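Local coordinates for acetyl-CoA acetyltransferase (Mycobacterium smegmatis, PDB 4EGV), which is a monomeric thiolase-like protein type 1 with the thiolase fold and probably has acyltransferase activity, at residues A339-S344 and G366-G371. Residues are numbered along the deposited sequence; the frame is centred on the assembly and turned at random.
Sequences AFDLYS and GLTLTG
D341 sets its CG anti to the backbone N (chi1 -166°), and T368 does the same with OG1 (chi1 -171°). The two side chains lie side by side and point the same way. The site belongs to the thiolase fold: strand 337-342 is an outermost strand of the mixed sheet, and segment 366-371 is a loop between helices 348-357 and 373-376. One flank of the strand pairs with strand 402-409 through backbone bonds of A339 and D341 to L404 and G406.

Two anchors tie the loop to the strand. L342 N donates to L367 O at 3.0 Å, nearly along the C=O axis. D341 OD1 offers its anti lone pair to L369 N, also at 3.0 Å and fairly straight at 165°. T370 N adds a weak, bent bond to the same oxygen. The other carboxylate oxygen, OD2, bonds to Y383 OH of helix 383-397, so both oxygens of this buried group are engaged, which would fix its rotation and probably stabilise the charged form.

T368 OG1 shapes the turn from within. It accepts from T370 N and G371 N, an ST turn and ST motif. G371 has positive phi, a backbone shape that suits glycine.

Leucines pack on both faces of the strand. L369 points toward the strand and lays CD1 against D341 CB. Its CD2 meets A339 CB at 4.0 Å. On the other face, L342 and L367 cross obliquely, L342 CD2 touching L367 CD2 at 3.9 Å.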
loop_
_atom_site.group_PDB
_atom_site.type_symbol
_atom_site.label_atom_id
_atom_site.label_comp_id
_atom_site.label_asym_id
_atom_site.label_seq_id
_atom_site.Cartn_x
_atom_site.Cartn_y
_atom_site.Cartn_z
ATOM N N ALA A 339 16.322 6.284 -2.801
ATOM C CA ALA A 339 15.654 5.461 -1.777
ATOM C C ALA A 339 14.199 5.213 -2.138
ATOM O O ALA A 339 13.546 6.080 -2.705
ATOM C CB ALA A 339 15.763 6.099 -0.386
ATOM N N PHE A 340 13.717 4.014 -1.804
ATOM C CA PHE A 340 12.334 3.585 -2.054
ATOM C C PHE A 340 11.659 3.155 -0.762
ATOM O O PHE A 340 12.278 2.509 0.049
ATOM C CB PHE A 340 12.294 2.378 -3.011
ATOM C CG PHE A 340 12.740 2.677 -4.410
ATOM C CD1 PHE A 340 11.826 3.081 -5.371
ATOM C CD2 PHE A 340 14.072 2.528 -4.778
ATOM C CE1 PHE A 340 12.226 3.347 -6.648
ATOM C CE2 PHE A 340 14.487 2.806 -6.062
ATOM C CZ PHE A 340 13.562 3.217 -6.996
ATOM N N ASP A 341 10.396 3.546 -0.590
ATOM C CA ASP A 341 9.462 2.866 0.307
ATOM C C ASP A 341 8.260 2.412 -0.492
ATOM O O ASP A 341 7.408 3.204 -0.862
ATOM C CB ASP A 341 9.002 3.707 1.498
ATOM C CG ASP A 341 8.315 2.850 2.585
ATOM O OD1 ASP A 341 9.005 2.306 3.448
ATOM O OD2 ASP A 341 7.081 2.723 2.584
ATOM N N LEU A 342 8.236 1.115 -0.768
ATOM C CA LEU A 342 7.174 0.464 -1.520
ATOM C C LEU A 342 6.267 -0.287 -0.565
ATOM O O LEU A 342 6.720 -0.983 0.333
ATOM C CB LEU A 342 7.763 -0.456 -2.613
ATOM C CG LEU A 342 8.185 0.079 -3.990
ATOM C CD1 LEU A 342 8.331 1.561 -4.114
ATOM C CD2 LEU A 342 9.440 -0.628 -4.484
ATOM N N TYR A 343 4.976 -0.101 -0.738
ATOM C CA TYR A 343 4.013 -0.695 0.147
ATOM C C TYR A 343 4.006 -2.224 -0.005
ATOM O O TYR A 343 3.925 -2.759 -1.118
ATOM C CB TYR A 343 2.652 -0.109 -0.161
ATOM C CG TYR A 343 1.553 -0.454 0.809
ATOM C CD1 TYR A 343 1.113 0.495 1.750
ATOM C CD2 TYR A 343 0.929 -1.709 0.782
ATOM C CE1 TYR A 343 0.111 0.205 2.639
ATOM C CE2 TYR A 343 -0.082 -2.028 1.670
ATOM C CZ TYR A 343 -0.492 -1.062 2.604
ATOM O OH TYR A 343 -1.509 -1.366 3.486
ATOM N N SER A 344 4.034 -2.908 1.140
ATOM C CA SER A 344 4.316 -4.340 1.220
ATOM C C SER A 344 3.519 -5.110 2.273
ATOM O O SER A 344 4.120 -5.691 3.190
ATOM C CB SER A 344 5.822 -4.527 1.504
ATOM O OG SER A 344 6.224 -3.847 2.692
ATOM N N GLY A 366 17.554 -0.632 -1.845
ATOM C CA GLY A 366 16.568 -1.157 -0.931
ATOM C C GLY A 366 15.176 -0.822 -1.415
ATOM O O GLY A 366 14.968 0.178 -2.075
ATOM N N LEU A 367 14.198 -1.634 -1.082
ATOM C CA LEU A 367 12.803 -1.313 -1.456
ATOM C C LEU A 367 11.931 -0.778 -0.310
ATOM O O LEU A 367 10.772 -0.488 -0.503
ATOM C CB LEU A 367 12.132 -2.512 -2.129
ATOM C CG LEU A 367 12.947 -3.135 -3.258
ATOM C CD1 LEU A 367 12.337 -4.453 -3.622
ATOM C CD2 LEU A 367 12.977 -2.196 -4.453
ATOM N N THR A 368 12.516 -0.619 0.868
ATOM C CA THR A 368 11.796 -0.101 2.029
ATOM C C THR A 368 12.634 0.845 2.886
ATOM O O THR A 368 13.835 0.740 2.986
ATOM C CB THR A 368 11.194 -1.248 2.897
ATOM O OG1 THR A 368 10.333 -0.692 3.878
ATOM C CG2 THR A 368 12.293 -2.081 3.575
ATOM N N LEU A 369 11.972 1.795 3.478
ATOM C CA LEU A 369 12.628 2.693 4.360
ATOM C C LEU A 369 12.230 2.398 5.795
ATOM O O LEU A 369 12.883 2.794 6.719
ATOM C CB LEU A 369 12.194 4.101 4.012
ATOM C CG LEU A 369 12.840 4.700 2.793
ATOM C CD1 LEU A 369 12.150 6.020 2.461
ATOM C CD2 LEU A 369 14.303 4.898 3.086
ATOM N N THR A 370 11.130 1.695 5.945
ATOM C CA THR A 370 10.488 1.506 7.203
ATOM C C THR A 370 10.752 0.091 7.734
ATOM O O THR A 370 10.994 -0.127 8.914
ATOM C CB THR A 370 8.990 1.758 7.002
ATOM O OG1 THR A 370 8.755 3.160 6.908
ATOM C CG2 THR A 370 8.235 1.260 8.134
ATOM N N GLY A 371 10.704 -0.846 6.841
ATOM C CA GLY A 371 10.793 -2.206 7.227
ATOM C C GLY A 371 9.627 -2.958 6.688
ATOM O O GLY A 371 9.661 -4.132 6.655
#